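Local coordinates for putative tetR-family transcriptional regulatory protein (Streptomyces coelicolor, PDB 2DG8) that probably binds operator DNA through an N-terminal helix-turn-helix domain and regulates transcription, as in other members of the TetR family, at residues Arg10-Leu15 / Ser45-Phe50. Numbering follows the deposited sequence.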
ATOM      1  N   ARG A  10      17.178  25.354   8.645  1.00 55.01           N
ATOM      2  CA  ARG A  10      15.828  25.844   8.387  1.00 50.18           C
ATOM      3  C   ARG A  10      15.182  25.075   7.239  1.00 46.88           C
ATOM      4  O   ARG A  10      13.979  24.810   7.252  1.00 44.63           O
ATOM      5  CB  ARG A  10      15.851  27.341   8.068  1.00 50.24           C
ATOM      6  CG  ARG A  10      14.478  27.916   7.754  1.00 50.22           C
ATOM      7  CD  ARG A  10      14.516  29.433   7.582  1.00 51.97           C
ATOM      8  NE  ARG A  10      14.528  30.162   8.849  1.00 47.83           N
ATOM      9  CZ  ARG A  10      14.557  31.488   8.936  1.00 49.14           C
ATOM     10  NH1 ARG A  10      14.563  32.078  10.122  1.00 50.74           N
ATOM     11  NH2 ARG A  10      14.584  32.228   7.834  1.00 45.10           N
ATOM     12  N   ARG A  11      15.986  24.712   6.247  1.00 44.62           N
ATOM     13  CA  ARG A  11      15.482  23.971   5.106  1.00 43.27           C
ATOM     14  C   ARG A  11      15.035  22.590   5.580  1.00 44.26           C
ATOM     15  O   ARG A  11      13.952  22.128   5.222  1.00 43.48           O
ATOM     16  CB  ARG A  11      16.568  23.855   4.033  1.00 41.05           C
ATOM     17  CG  ARG A  11      16.032  23.578   2.635  1.00 40.39           C
ATOM     18  CD  ARG A  11      17.085  23.870   1.574  1.00 42.65           C
ATOM     19  NE  ARG A  11      16.561  23.755   0.213  1.00 42.92           N
ATOM     20  CZ  ARG A  11      16.288  22.600  -0.386  1.00 44.07           C
ATOM     21  NH1 ARG A  11      15.804  22.588  -1.623  1.00 39.03           N
ATOM     22  NH2 ARG A  11      16.518  21.455   0.247  1.00 40.02           N
ATOM     23  N   GLU A  12      15.868  21.944   6.396  1.00 44.85           N
ATOM     24  CA  GLU A  12      15.560  20.620   6.936  1.00 44.92           C
ATOM     25  C   GLU A  12      14.271  20.677   7.752  1.00 44.25           C
ATOM     26  O   GLU A  12      13.452  19.755   7.715  1.00 40.97           O
ATOM     27  CB  GLU A  12      16.692  20.125   7.851  1.00 47.63           C
ATOM     28  CG  GLU A  12      18.076  20.027   7.198  1.00 52.96           C
ATOM     29  CD  GLU A  12      19.121  19.409   8.129  1.00 56.98           C
ATOM     30  OE1 GLU A  12      20.284  19.248   7.702  1.00 59.33           O
ATOM     31  OE2 GLU A  12      18.783  19.085   9.289  1.00 59.00           O
ATOM     32  N   ARG A  13      14.099  21.761   8.499  1.00 42.93           N
ATOM     33  CA  ARG A  13      12.915  21.915   9.331  1.00 42.59           C
ATOM     34  C   ARG A  13      11.677  22.039   8.464  1.00 39.74           C
ATOM     35  O   ARG A  13      10.595  21.582   8.835  1.00 39.98           O
ATOM     36  CB  ARG A  13      13.042  23.148  10.226  1.00 44.01           C
ATOM     37  CG  ARG A  13      12.537  22.925  11.640  1.00 49.80           C
ATOM     38  CD  ARG A  13      12.733  24.171  12.485  1.00 54.55           C
ATOM     39  NE  ARG A  13      14.114  24.637  12.431  1.00 57.28           N
ATOM     40  CZ  ARG A  13      14.466  25.883  12.133  1.00 58.79           C
ATOM     41  NH1 ARG A  13      15.747  26.227  12.106  1.00 59.22           N
ATOM     42  NH2 ARG A  13      13.533  26.785  11.857  1.00 60.74           N
ATOM     43  N   ILE A  14      11.833  22.657   7.303  1.00 36.33           N
ATOM     44  CA  ILE A  14      10.705  22.818   6.408  1.00 35.26           C
ATOM     45  C   ILE A  14      10.269  21.445   5.910  1.00 34.02           C
ATOM     46  O   ILE A  14       9.074  21.147   5.870  1.00 32.45           O
ATOM     47  CB  ILE A  14      11.061  23.737   5.220  1.00 35.32           C
ATOM     48  CG1 ILE A  14      11.203  25.179   5.727  1.00 37.99           C
ATOM     49  CG2 ILE A  14       9.980  23.647   4.141  1.00 34.88           C
ATOM     50  CD1 ILE A  14      11.757  26.166   4.709  1.00 38.01           C
ATOM     51  N   LEU A  15      11.243  20.607   5.557  1.00 31.18           N
ATOM     52  CA  LEU A  15      10.951  19.265   5.068  1.00 32.83           C
ATOM     53  C   LEU A  15      10.228  18.432   6.119  1.00 33.52           C
ATOM     54  O   LEU A  15       9.246  17.750   5.819  1.00 32.15           O
ATOM     55  CB  LEU A  15      12.242  18.565   4.645  1.00 32.50           C
ATOM     56  CG  LEU A  15      12.887  19.125   3.371  1.00 32.63           C
ATOM     57  CD1 LEU A  15      14.195  18.415   3.112  1.00 30.92           C
ATOM     58  CD2 LEU A  15      11.940  18.951   2.186  1.00 32.60           C
ATOM     59  N   SER A  45      10.382  31.952   3.457  1.00 39.24           N
ATOM     60  CA  SER A  45      11.401  30.907   3.468  1.00 39.11           C
ATOM     61  C   SER A  45      11.024  29.730   2.577  1.00 38.11           C
ATOM     62  O   SER A  45      11.897  29.006   2.104  1.00 39.65           O
ATOM     63  CB  SER A  45      11.631  30.390   4.888  1.00 39.28           C
ATOM     64  OG  SER A  45      12.005  31.428   5.761  1.00 44.49           O
ATOM     65  N   MET A  46       9.727  29.536   2.353  1.00 36.49           N
ATOM     66  CA  MET A  46       9.263  28.431   1.523  1.00 36.30           C
ATOM     67  C   MET A  46       9.807  28.548   0.099  1.00 36.54           C
ATOM     68  O   MET A  46      10.451  27.630  -0.407  1.00 34.92           O
ATOM     69  CB  MET A  46       7.726  28.387   1.495  1.00 34.95           C
ATOM     70  CG  MET A  46       7.068  28.041   2.837  1.00 38.17           C
ATOM     71  SD  MET A  46       7.577  26.423   3.511  1.00 41.73           S
ATOM     72  CE  MET A  46       8.671  26.899   4.697  1.00 42.56           C
ATOM     73  N   THR A  47       9.554  29.686  -0.540  1.00 36.29           N
ATOM     74  CA  THR A  47      10.009  29.915  -1.908  1.00 36.94           C
ATOM     75  C   THR A  47      11.488  30.308  -2.002  1.00 35.35           C
ATOM     76  O   THR A  47      12.063  30.362  -3.086  1.00 34.12           O
ATOM     77  CB  THR A  47       9.147  30.990  -2.585  1.00 37.19           C
ATOM     78  OG1 THR A  47       9.109  32.160  -1.760  1.00 38.67           O
ATOM     79  CG2 THR A  47       7.737  30.469  -2.791  1.00 37.16           C
ATOM     80  N   TYR A  48      12.106  30.591  -0.867  1.00 35.73           N
ATOM     81  CA  TYR A  48      13.520  30.926  -0.877  1.00 35.66           C
ATOM     82  C   TYR A  48      14.307  29.628  -1.098  1.00 36.44           C
ATOM     83  O   TYR A  48      15.286  29.587  -1.856  1.00 35.08           O
ATOM     84  CB  TYR A  48      13.938  31.542   0.462  1.00 37.16           C
ATOM     85  CG  TYR A  48      15.418  31.866   0.530  1.00 37.41           C
ATOM     86  CD1 TYR A  48      15.884  33.152   0.259  1.00 38.64           C
ATOM     87  CD2 TYR A  48      16.356  30.869   0.803  1.00 41.53           C
ATOM     88  CE1 TYR A  48      17.244  33.440   0.252  1.00 39.07           C
ATOM     89  CE2 TYR A  48      17.722  31.145   0.798  1.00 43.24           C
ATOM     90  CZ  TYR A  48      18.155  32.433   0.519  1.00 42.46           C
ATOM     91  OH  TYR A  48      19.498  32.699   0.497  1.00 46.88           O
ATOM     92  N   HIS A  49      13.852  28.568  -0.431  1.00 35.12           N
ATOM     93  CA  HIS A  49      14.504  27.261  -0.479  1.00 34.27           C
ATOM     94  C   HIS A  49      13.975  26.270  -1.499  1.00 33.55           C
ATOM     95  O   HIS A  49      14.688  25.353  -1.889  1.00 34.43           O
ATOM     96  CB  HIS A  49      14.418  26.599   0.901  1.00 33.79           C
ATOM     97  CG  HIS A  49      15.188  27.313   1.961  1.00 33.99           C
ATOM     98  ND1 HIS A  49      16.560  27.221   2.072  1.00 38.69           N
ATOM     99  CD2 HIS A  49      14.787  28.154   2.944  1.00 36.90           C
ATOM    100  CE1 HIS A  49      16.969  27.972   3.079  1.00 40.46           C
ATOM    101  NE2 HIS A  49      15.913  28.550   3.625  1.00 39.42           N
ATOM    102  N   PHE A  50      12.732  26.443  -1.926  1.00 31.16           N
ATOM    103  CA  PHE A  50      12.139  25.501  -2.865  1.00 33.62           C
ATOM    104  C   PHE A  50      11.535  26.155  -4.098  1.00 33.21           C
ATOM    105  O   PHE A  50      10.823  27.159  -4.000  1.00 32.88           O
ATOM    106  CB  PHE A  50      11.073  24.674  -2.136  1.00 30.38           C
ATOM    107  CG  PHE A  50      11.618  23.871  -0.997  1.00 29.86           C
ATOM    108  CD1 PHE A  50      12.160  22.607  -1.214  1.00 29.58           C
ATOM    109  CD2 PHE A  50      11.630  24.392   0.295  1.00 30.44           C
ATOM    110  CE1 PHE A  50      12.709  21.873  -0.163  1.00 27.68           C
ATOM    111  CE2 PHE A  50      12.178  23.664   1.355  1.00 29.38           C
ATOM    112  CZ  PHE A  50      12.719  22.400   1.121  1.00 30.37           C
TER
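Arg11 lays its guanidinium flat on the ring of Phe50, the two planes 28° apart and Arg11 CZ 4.2 Å from the ring centroid, an off-centre cation-pi stack. With Arg11 CG turned anti to the backbone N (chi1 -158°), the chain runs extended to NE, which carries the group across to the carboxyl end of helix 44-49. There NH1 of Arg11 donates to O of His49 at 3.0 Å, the oxygen lying near the edge of the guanidinium but tilted somewhat out of its plane; NE adds a weak bond to the same oxygen. Closer to the backbone, CB of Arg11 sits over one face of the His49 imidazole, 4.2 Å from its centroid, a CH-pi contact. Phe50 also meets aliphatic branches: its CE2 lies 3.5 Å from CG2 of Ile14, and its CZ 3.7 Å from CD2 of Leu15. NH2 of Arg11 forms a salt bridge with Glu59, so stack, carbonyl and carboxylate together probably restrict the group's rotation. Cutting Arg11 back to an alanine is likely to leave the His49 carbonyl and the Glu59 carboxylate without this partner and uncover part of the Phe50 ring. The axes of 10-15 and 45-49 cross at -108°, 10.5 Å apart at closest approach; these segments belong to helix 10-25 and helix 44-49, the latter probably the recognition helix of the TetR-type helix-turn-helix. Helix 32-39 packs against Ile14 and Met46, while helix 53-77 meets Leu15 and Phe50.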